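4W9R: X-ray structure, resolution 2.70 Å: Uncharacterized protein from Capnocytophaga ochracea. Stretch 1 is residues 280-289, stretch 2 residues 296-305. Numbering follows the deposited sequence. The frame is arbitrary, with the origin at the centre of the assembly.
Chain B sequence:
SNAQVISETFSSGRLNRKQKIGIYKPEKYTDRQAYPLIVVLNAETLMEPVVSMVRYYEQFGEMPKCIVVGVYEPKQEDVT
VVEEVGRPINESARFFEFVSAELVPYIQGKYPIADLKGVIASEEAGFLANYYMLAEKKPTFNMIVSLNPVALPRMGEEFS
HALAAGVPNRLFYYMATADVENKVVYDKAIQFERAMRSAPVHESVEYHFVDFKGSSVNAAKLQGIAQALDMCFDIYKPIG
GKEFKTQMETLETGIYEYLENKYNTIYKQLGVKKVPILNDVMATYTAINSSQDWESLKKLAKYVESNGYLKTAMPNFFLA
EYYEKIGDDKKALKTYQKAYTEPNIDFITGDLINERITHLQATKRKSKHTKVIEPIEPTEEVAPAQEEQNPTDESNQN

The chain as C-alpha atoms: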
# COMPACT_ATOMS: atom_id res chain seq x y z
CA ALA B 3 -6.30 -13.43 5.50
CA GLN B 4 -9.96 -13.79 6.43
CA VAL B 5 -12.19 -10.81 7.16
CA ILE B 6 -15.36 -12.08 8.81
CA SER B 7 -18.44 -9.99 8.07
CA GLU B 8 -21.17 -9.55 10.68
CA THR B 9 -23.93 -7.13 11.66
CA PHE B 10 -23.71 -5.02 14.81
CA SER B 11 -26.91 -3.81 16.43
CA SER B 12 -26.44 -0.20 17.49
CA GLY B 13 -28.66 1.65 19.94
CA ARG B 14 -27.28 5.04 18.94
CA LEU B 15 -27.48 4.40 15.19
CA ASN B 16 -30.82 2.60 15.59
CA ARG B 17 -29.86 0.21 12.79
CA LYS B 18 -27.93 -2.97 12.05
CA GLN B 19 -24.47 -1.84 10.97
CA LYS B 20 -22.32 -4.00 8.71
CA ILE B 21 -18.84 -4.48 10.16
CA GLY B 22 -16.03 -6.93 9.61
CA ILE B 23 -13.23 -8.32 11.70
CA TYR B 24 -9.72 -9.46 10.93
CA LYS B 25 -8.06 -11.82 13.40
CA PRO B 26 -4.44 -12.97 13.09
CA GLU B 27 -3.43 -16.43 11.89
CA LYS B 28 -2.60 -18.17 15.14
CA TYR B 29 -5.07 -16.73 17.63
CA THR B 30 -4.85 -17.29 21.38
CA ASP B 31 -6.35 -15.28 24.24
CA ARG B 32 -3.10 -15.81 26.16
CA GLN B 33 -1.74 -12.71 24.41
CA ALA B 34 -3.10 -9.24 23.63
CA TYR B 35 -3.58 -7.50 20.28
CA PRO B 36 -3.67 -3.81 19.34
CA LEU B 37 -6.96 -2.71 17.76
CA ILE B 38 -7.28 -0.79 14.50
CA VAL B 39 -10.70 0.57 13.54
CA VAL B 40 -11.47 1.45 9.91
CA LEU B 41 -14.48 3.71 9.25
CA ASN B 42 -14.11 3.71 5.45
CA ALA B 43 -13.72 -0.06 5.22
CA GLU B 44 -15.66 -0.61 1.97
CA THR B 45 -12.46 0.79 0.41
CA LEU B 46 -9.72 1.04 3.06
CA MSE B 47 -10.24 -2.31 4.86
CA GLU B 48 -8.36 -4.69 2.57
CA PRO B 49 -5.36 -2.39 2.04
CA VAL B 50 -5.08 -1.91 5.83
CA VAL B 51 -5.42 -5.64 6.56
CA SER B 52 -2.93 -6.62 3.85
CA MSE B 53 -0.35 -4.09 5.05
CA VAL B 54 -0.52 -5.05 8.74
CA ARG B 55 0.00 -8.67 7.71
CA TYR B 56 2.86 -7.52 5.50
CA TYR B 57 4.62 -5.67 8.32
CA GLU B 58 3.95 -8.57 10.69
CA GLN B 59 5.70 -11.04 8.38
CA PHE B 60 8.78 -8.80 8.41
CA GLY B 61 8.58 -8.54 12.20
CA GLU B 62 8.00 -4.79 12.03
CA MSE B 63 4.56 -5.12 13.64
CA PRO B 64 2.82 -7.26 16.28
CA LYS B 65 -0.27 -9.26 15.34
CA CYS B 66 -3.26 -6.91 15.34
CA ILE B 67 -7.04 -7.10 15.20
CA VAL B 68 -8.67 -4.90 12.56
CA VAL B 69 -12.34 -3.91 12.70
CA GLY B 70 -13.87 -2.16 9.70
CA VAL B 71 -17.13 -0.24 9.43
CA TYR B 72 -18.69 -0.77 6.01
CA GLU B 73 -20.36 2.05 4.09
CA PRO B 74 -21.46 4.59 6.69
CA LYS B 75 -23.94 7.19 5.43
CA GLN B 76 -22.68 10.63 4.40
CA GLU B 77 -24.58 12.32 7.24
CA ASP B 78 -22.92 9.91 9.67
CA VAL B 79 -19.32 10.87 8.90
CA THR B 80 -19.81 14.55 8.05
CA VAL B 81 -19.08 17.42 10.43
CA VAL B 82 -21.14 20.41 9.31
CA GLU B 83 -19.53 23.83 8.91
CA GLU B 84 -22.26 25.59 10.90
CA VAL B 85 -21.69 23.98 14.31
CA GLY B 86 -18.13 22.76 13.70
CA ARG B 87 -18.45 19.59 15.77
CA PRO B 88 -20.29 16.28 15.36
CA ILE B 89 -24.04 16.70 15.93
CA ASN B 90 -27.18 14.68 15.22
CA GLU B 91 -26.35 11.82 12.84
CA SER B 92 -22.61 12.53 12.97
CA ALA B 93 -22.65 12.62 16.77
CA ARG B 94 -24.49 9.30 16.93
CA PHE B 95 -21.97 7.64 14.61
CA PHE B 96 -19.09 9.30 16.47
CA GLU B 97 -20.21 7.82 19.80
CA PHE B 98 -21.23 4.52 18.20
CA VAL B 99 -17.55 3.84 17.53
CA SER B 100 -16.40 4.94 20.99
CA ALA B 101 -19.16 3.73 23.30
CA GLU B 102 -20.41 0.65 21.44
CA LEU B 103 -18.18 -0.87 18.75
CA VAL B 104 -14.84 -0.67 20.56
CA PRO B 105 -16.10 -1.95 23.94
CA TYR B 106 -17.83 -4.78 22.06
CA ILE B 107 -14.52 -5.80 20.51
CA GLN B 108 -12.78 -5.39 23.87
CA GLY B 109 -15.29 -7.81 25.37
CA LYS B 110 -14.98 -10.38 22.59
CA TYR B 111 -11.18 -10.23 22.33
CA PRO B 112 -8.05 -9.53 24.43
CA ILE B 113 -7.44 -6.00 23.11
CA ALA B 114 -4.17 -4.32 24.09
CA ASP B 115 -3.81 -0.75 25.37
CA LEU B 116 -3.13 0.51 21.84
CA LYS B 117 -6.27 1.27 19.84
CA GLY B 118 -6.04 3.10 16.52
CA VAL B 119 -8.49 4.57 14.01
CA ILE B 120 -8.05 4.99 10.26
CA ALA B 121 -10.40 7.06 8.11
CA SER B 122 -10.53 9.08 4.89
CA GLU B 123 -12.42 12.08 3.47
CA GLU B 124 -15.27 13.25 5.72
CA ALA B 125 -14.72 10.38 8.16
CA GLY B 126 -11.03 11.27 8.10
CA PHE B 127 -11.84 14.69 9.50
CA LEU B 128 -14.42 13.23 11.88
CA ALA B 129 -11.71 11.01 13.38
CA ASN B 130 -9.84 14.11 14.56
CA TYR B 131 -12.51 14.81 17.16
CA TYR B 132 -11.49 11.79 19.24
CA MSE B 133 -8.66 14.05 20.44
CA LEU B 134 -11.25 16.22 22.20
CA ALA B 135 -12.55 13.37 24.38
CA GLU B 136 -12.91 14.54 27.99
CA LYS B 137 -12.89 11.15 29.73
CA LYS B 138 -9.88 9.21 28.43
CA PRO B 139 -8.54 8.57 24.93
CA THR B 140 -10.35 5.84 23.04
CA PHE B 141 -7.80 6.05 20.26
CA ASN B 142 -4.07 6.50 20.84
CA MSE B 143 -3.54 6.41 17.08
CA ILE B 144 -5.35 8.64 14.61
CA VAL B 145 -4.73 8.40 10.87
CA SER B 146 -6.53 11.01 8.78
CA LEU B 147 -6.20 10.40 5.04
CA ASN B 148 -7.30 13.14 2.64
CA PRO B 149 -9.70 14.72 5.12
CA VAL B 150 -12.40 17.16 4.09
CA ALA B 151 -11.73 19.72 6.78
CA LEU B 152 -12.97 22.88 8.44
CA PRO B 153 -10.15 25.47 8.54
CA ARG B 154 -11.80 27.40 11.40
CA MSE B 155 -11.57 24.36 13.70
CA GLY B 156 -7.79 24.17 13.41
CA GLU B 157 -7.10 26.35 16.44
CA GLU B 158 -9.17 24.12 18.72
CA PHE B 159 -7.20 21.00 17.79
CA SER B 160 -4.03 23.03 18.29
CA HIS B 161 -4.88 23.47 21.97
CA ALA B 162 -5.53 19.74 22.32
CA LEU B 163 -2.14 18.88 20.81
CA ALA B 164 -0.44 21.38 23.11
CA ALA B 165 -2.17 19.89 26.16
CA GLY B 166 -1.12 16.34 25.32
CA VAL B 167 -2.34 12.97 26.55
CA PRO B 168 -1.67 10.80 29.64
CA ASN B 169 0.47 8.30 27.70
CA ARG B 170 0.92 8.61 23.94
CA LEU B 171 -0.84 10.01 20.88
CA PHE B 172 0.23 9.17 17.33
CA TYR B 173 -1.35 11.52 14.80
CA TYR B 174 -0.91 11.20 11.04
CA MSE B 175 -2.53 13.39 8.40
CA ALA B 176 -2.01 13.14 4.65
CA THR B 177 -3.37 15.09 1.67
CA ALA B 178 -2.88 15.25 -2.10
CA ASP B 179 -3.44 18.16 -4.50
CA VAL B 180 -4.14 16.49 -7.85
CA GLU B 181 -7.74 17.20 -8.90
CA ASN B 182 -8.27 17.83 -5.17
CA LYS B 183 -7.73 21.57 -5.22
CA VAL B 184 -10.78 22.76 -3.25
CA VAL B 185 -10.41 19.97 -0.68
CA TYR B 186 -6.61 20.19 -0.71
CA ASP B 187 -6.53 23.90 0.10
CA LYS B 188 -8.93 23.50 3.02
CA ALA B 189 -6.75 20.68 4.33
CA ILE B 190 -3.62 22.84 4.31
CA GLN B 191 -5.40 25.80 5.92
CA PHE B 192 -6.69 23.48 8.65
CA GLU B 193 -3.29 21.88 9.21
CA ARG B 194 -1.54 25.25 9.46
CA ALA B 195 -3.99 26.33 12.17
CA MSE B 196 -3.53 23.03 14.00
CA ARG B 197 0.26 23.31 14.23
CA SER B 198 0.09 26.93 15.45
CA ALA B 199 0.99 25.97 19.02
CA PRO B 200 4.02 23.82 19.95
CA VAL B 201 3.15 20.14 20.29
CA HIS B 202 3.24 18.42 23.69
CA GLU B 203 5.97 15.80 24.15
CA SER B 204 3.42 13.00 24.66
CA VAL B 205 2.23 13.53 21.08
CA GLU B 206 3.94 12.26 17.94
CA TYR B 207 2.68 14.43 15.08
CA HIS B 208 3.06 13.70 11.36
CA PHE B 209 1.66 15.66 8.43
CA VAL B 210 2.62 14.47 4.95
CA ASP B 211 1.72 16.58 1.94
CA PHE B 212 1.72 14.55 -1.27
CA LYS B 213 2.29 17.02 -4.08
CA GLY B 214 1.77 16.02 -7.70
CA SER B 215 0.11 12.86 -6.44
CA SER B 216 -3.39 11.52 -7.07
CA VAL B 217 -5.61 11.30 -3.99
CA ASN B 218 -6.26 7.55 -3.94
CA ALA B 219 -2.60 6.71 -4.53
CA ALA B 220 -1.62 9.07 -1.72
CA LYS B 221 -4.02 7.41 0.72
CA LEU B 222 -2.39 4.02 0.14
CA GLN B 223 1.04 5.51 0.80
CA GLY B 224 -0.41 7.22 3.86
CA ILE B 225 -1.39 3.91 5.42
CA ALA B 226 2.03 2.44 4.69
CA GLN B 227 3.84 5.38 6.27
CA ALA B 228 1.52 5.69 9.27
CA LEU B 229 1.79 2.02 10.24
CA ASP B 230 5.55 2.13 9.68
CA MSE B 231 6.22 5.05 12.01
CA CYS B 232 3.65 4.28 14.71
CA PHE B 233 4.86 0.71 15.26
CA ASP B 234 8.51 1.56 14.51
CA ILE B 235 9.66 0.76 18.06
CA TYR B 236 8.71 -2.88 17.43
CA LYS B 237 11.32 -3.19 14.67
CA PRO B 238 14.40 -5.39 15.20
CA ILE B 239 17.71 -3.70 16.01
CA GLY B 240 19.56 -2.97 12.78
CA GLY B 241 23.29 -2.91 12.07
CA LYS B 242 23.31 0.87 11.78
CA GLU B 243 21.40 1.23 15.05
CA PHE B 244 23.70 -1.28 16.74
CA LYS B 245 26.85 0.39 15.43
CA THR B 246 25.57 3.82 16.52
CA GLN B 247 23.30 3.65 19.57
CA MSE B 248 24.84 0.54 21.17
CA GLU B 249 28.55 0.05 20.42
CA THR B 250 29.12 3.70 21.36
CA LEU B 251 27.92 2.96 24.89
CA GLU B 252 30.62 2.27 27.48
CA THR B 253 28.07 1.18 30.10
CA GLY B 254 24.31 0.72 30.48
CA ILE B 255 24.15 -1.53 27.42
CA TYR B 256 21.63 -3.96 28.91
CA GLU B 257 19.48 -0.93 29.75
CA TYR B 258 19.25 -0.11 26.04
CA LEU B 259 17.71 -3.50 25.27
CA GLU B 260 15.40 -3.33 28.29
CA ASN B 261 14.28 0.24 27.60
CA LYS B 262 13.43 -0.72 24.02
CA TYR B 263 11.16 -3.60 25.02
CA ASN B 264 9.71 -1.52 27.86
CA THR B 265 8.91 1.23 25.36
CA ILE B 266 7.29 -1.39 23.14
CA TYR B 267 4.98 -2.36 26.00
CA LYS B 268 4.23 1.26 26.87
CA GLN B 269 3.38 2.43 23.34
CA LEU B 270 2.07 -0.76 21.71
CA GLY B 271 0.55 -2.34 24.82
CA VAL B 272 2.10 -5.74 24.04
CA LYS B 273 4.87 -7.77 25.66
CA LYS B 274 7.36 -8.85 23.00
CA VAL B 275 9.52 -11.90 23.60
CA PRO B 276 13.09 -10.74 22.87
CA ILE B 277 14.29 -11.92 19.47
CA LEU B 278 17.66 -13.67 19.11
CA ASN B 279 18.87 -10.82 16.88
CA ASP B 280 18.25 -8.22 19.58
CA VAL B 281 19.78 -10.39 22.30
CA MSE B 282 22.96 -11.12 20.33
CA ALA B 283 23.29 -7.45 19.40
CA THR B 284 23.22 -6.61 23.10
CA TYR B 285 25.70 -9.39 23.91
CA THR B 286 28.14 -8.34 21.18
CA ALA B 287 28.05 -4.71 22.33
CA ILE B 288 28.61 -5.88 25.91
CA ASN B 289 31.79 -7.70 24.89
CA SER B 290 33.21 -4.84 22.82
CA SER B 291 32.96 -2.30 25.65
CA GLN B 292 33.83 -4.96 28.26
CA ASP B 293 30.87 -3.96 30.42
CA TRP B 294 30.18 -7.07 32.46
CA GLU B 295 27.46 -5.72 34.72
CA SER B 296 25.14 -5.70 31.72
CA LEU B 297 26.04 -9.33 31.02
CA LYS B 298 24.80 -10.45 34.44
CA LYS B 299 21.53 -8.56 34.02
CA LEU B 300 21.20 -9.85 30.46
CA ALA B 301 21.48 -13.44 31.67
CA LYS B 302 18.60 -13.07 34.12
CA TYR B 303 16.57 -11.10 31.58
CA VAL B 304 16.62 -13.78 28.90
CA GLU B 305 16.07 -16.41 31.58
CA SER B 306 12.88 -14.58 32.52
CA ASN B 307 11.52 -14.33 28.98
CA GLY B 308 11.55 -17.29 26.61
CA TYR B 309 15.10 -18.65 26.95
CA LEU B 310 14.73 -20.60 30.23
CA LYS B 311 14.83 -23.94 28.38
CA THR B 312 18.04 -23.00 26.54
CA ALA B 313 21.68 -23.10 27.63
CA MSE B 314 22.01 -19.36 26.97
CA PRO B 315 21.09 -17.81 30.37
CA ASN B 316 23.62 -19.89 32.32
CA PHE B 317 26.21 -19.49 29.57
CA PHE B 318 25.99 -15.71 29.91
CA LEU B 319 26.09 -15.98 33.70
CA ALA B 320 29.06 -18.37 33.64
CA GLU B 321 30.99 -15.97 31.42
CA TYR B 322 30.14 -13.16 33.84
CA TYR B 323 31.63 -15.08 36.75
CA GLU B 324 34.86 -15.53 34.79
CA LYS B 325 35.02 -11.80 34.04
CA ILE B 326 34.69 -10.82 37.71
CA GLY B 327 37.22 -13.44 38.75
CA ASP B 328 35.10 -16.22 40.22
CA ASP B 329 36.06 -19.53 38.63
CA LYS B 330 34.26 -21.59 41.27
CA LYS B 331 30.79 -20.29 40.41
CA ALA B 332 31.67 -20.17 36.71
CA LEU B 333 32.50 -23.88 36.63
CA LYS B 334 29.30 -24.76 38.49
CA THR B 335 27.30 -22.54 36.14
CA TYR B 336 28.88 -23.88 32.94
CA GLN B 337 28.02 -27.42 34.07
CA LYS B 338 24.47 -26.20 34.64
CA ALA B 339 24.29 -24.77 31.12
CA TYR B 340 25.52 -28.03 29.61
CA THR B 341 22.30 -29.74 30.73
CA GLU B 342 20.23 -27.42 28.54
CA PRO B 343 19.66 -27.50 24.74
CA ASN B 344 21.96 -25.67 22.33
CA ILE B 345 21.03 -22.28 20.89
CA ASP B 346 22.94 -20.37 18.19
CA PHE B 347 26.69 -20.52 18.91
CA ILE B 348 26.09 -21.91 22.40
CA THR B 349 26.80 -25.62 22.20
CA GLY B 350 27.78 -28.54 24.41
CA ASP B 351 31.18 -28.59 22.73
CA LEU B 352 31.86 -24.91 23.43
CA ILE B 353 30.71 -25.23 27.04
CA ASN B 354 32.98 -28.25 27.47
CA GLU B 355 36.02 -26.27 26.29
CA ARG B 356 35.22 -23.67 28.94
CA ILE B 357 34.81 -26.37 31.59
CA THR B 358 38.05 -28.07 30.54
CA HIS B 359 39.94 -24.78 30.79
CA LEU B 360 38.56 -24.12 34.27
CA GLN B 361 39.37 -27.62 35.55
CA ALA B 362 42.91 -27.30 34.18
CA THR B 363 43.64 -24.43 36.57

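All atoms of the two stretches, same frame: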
# COMPACT_ATOMS: atom_id res chain seq x y z
N ASP B 280 18.12 -9.30 18.62
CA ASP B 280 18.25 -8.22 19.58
C ASP B 280 19.10 -8.62 20.78
O ASP B 280 19.83 -7.80 21.34
CB ASP B 280 16.86 -7.76 20.05
CG ASP B 280 16.13 -6.95 19.00
OD1 ASP B 280 16.60 -6.91 17.84
OD2 ASP B 280 15.08 -6.36 19.33
N VAL B 281 19.00 -9.88 21.18
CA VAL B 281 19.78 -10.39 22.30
C VAL B 281 21.27 -10.44 21.95
O VAL B 281 22.11 -9.98 22.71
CB VAL B 281 19.31 -11.79 22.74
CG1 VAL B 281 20.23 -12.34 23.82
CG2 VAL B 281 17.88 -11.73 23.23
N MSE B 282 21.57 -11.00 20.78
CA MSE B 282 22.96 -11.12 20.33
C MSE B 282 23.60 -9.77 20.07
O MSE B 282 24.80 -9.59 20.29
CB MSE B 282 23.03 -11.99 19.07
CG MSE B 282 22.74 -13.46 19.33
SE MSE B 282 23.84 -14.16 20.78
CE MSE B 282 23.13 -15.98 20.85
N ALA B 283 22.80 -8.81 19.62
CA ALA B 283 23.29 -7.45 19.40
C ALA B 283 23.71 -6.84 20.73
O ALA B 283 24.72 -6.14 20.81
CB ALA B 283 22.23 -6.60 18.73
N THR B 284 22.93 -7.11 21.76
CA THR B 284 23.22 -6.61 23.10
C THR B 284 24.47 -7.28 23.65
O THR B 284 25.33 -6.63 24.24
CB THR B 284 22.04 -6.86 24.06
OG1 THR B 284 20.84 -6.32 23.49
CG2 THR B 284 22.30 -6.20 25.41
N TYR B 285 24.57 -8.59 23.43
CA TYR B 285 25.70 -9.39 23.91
C TYR B 285 27.01 -8.98 23.24
O TYR B 285 28.04 -8.87 23.90
CB TYR B 285 25.42 -10.87 23.67
CG TYR B 285 26.57 -11.80 24.01
CD1 TYR B 285 26.90 -12.08 25.33
CD2 TYR B 285 27.32 -12.40 23.01
CE1 TYR B 285 27.94 -12.93 25.64
CE2 TYR B 285 28.36 -13.26 23.31
CZ TYR B 285 28.67 -13.52 24.62
OH TYR B 285 29.71 -14.37 24.93
N THR B 286 26.96 -8.74 21.94
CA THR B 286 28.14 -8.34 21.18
C THR B 286 28.64 -6.97 21.63
O THR B 286 29.85 -6.75 21.76
CB THR B 286 27.85 -8.31 19.66
OG1 THR B 286 27.40 -9.60 19.24
CG2 THR B 286 29.10 -7.94 18.88
N ALA B 287 27.71 -6.06 21.87
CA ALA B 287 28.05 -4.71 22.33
C ALA B 287 28.64 -4.76 23.74
O ALA B 287 29.55 -4.00 24.07
CB ALA B 287 26.82 -3.82 22.31
N ILE B 288 28.12 -5.67 24.55
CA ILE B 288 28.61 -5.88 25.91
C ILE B 288 30.08 -6.28 25.89
O ILE B 288 30.89 -5.77 26.67
CB ILE B 288 27.77 -6.95 26.64
CG1 ILE B 288 26.48 -6.33 27.17
CG2 ILE B 288 28.55 -7.58 27.78
CD1 ILE B 288 25.50 -7.34 27.73
N ASN B 289 30.43 -7.20 24.99
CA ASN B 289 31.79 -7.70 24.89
C ASN B 289 32.78 -6.66 24.37
O ASN B 289 33.94 -6.63 24.79
CB ASN B 289 31.84 -8.94 24.00
CG ASN B 289 31.14 -10.13 24.63
OD1 ASN B 289 30.97 -10.19 25.85
ND2 ASN B 289 30.74 -11.08 23.80
N SER B 296 26.25 -5.51 32.64
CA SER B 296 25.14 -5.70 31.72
C SER B 296 24.96 -7.17 31.39
O SER B 296 23.84 -7.64 31.17
CB SER B 296 25.35 -4.89 30.44
OG SER B 296 25.26 -3.50 30.68
N LEU B 297 26.07 -7.91 31.35
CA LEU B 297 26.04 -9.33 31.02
C LEU B 297 25.29 -10.13 32.07
O LEU B 297 24.54 -11.05 31.74
CB LEU B 297 27.47 -9.86 30.87
CG LEU B 297 27.61 -11.34 30.48
CD1 LEU B 297 26.90 -11.61 29.16
CD2 LEU B 297 29.07 -11.73 30.40
N LYS B 298 25.48 -9.78 33.34
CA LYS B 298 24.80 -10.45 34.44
C LYS B 298 23.30 -10.20 34.37
O LYS B 298 22.49 -11.12 34.54
CB LYS B 298 25.35 -9.98 35.79
CG LYS B 298 24.78 -10.73 36.99
CD LYS B 298 25.25 -10.11 38.30
CE LYS B 298 24.94 -11.00 39.49
NZ LYS B 298 23.48 -11.25 39.63
N LYS B 299 22.93 -8.95 34.11
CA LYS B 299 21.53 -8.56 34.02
C LYS B 299 20.88 -9.10 32.75
O LYS B 299 19.68 -9.37 32.72
CB LYS B 299 21.39 -7.04 34.09
CG LYS B 299 21.71 -6.45 35.46
CD LYS B 299 21.58 -4.94 35.49
CE LYS B 299 22.72 -4.26 34.75
NZ LYS B 299 22.72 -2.79 34.95
N LEU B 300 21.69 -9.28 31.71
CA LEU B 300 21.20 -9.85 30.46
C LEU B 300 20.86 -11.32 30.63
O LEU B 300 19.89 -11.82 30.06
CB LEU B 300 22.23 -9.67 29.34
CG LEU B 300 21.87 -10.27 27.98
CD1 LEU B 300 20.61 -9.64 27.42
CD2 LEU B 300 23.03 -10.11 27.00
N ALA B 301 21.67 -12.02 31.43
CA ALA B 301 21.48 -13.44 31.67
C ALA B 301 20.15 -13.70 32.37
O ALA B 301 19.43 -14.63 32.01
CB ALA B 301 22.63 -13.99 32.51
N LYS B 302 19.83 -12.88 33.36
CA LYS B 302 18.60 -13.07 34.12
C LYS B 302 17.40 -12.60 33.32
O LYS B 302 16.29 -13.10 33.49
CB LYS B 302 18.67 -12.32 35.46
CG LYS B 302 17.66 -12.80 36.49
CD LYS B 302 17.99 -12.30 37.88
CE LYS B 302 17.05 -12.89 38.93
NZ LYS B 302 17.40 -12.46 40.31
N TYR B 303 17.63 -11.65 32.42
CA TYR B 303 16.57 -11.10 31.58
C TYR B 303 16.07 -12.13 30.57
O TYR B 303 14.86 -12.31 30.41
CB TYR B 303 17.05 -9.84 30.86
CG TYR B 303 16.02 -9.23 29.94
CD1 TYR B 303 14.89 -8.59 30.46
CD2 TYR B 303 16.17 -9.27 28.56
CE1 TYR B 303 13.95 -8.02 29.62
CE2 TYR B 303 15.23 -8.70 27.72
CZ TYR B 303 14.13 -8.08 28.25
OH TYR B 303 13.19 -7.51 27.42
N VAL B 304 17.00 -12.79 29.89
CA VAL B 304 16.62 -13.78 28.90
C VAL B 304 16.11 -15.05 29.58
O VAL B 304 15.30 -15.79 29.01
CB VAL B 304 17.80 -14.13 27.96
CG1 VAL B 304 18.20 -12.91 27.15
CG2 VAL B 304 18.98 -14.67 28.75
N GLU B 305 16.57 -15.29 30.80
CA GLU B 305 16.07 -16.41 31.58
C GLU B 305 14.60 -16.19 31.91
O GLU B 305 13.80 -17.13 31.93
CB GLU B 305 16.88 -16.58 32.87
CG GLU B 305 16.48 -17.80 33.69
CD GLU B 305 17.14 -17.83 35.06
OE1 GLU B 305 17.37 -16.74 35.64
OE2 GLU B 305 17.43 -18.93 35.55

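Helical hairpins offer a compact illustration of a general rule: two neighbouring helices in one chain can be held together entirely by the fit of their apolar side chains, while hydrogen bonding remains a matter internal to each helix. Residues 280-289 and 296-305 of this uncharacterized protein from Capnocytophaga ochracea follow the rule closely. Both stretches are helical throughout, each being part of a longer helix, and they run nearly antiparallel, with an angle of 161° between their N-to-C directions. Their axes approach to 10.3 Å. The antiparallel register pairs the start of one stretch with the end of the other: the CA atoms of Val281 and Val304 lie 8.1 Å apart, those of Ile288 and Leu297 only 6.7 Å, so the backbones are closer at the end where the chain turns from one helix into the next.

Hydrogen bonding serves each helix separately. The usual i to i+4 ladder runs along both, as in Tyr285 N to Val281 O (2.9 Å) and Leu300 N to Ser296 O (2.8 Å); it slackens at Lys302, whose N makes a weak bond to Lys298 O at 3.4 Å. Two threonines in the first helix fold their hydroxyls back onto the preceding turn, Thr284 OG1 donating to Asp280 O and Thr286 OG1 to Met282 O, each at 2.8 Å. Both have chi1 in the m well, which brings OG1 within reach of a carbonyl already accepting from the threonine's own backbone N. For Thr284, whose CA-to-CB bond points toward the partner helix, this satisfies the hydroxyl within its own helix. No hydrogen bond crosses between the stretches.

Apolar packing therefore carries the contact, which buries 345 Å² summed over both sides. Its centrepiece is a knob-into-hole arrangement: the side chain of Leu300 sits among Val281, Thr284, Tyr285 and Ile288, residues whose i, i+3, i+4, i+7 spacing places them on one face of a helix. Leu300 CD2 reaches deep into this hole, lying 3.8 Å from Ile288 CD1, 4.3 Å from Thr284 CG2 and 4.1 Å from Tyr285 CA. The last distance shows that the methyl group rests against the main chain as well as against side chains.

Further pairings extend the seam on both sides of this knob. At one end, Val281 CG1 meets Val304 CG1 at 3.9 Å, two branched side chains in simple van der Waals contact. Towards the other, Ile288 exploits the close backbone approach: its CD1 lies 3.7 Å from Ser296 CB and equally 3.7 Å from Leu297 N, while its CG2 is 4.0 Å from Leu297 CB. Ser296 thus offers carbon to this neighbour, and its hydroxyl is hydrogen-bonded elsewhere in the structure.

The aromatic contact is equally apolar. Leu297 CD1 approaches Tyr285 CD1 to 3.9 Å at the edge of the ring, near its plane, rather than covering a face. The tyrosine's hydroxyl finds its hydrogen bond elsewhere in the structure, leaving hydrocarbon to meet hydrocarbon here.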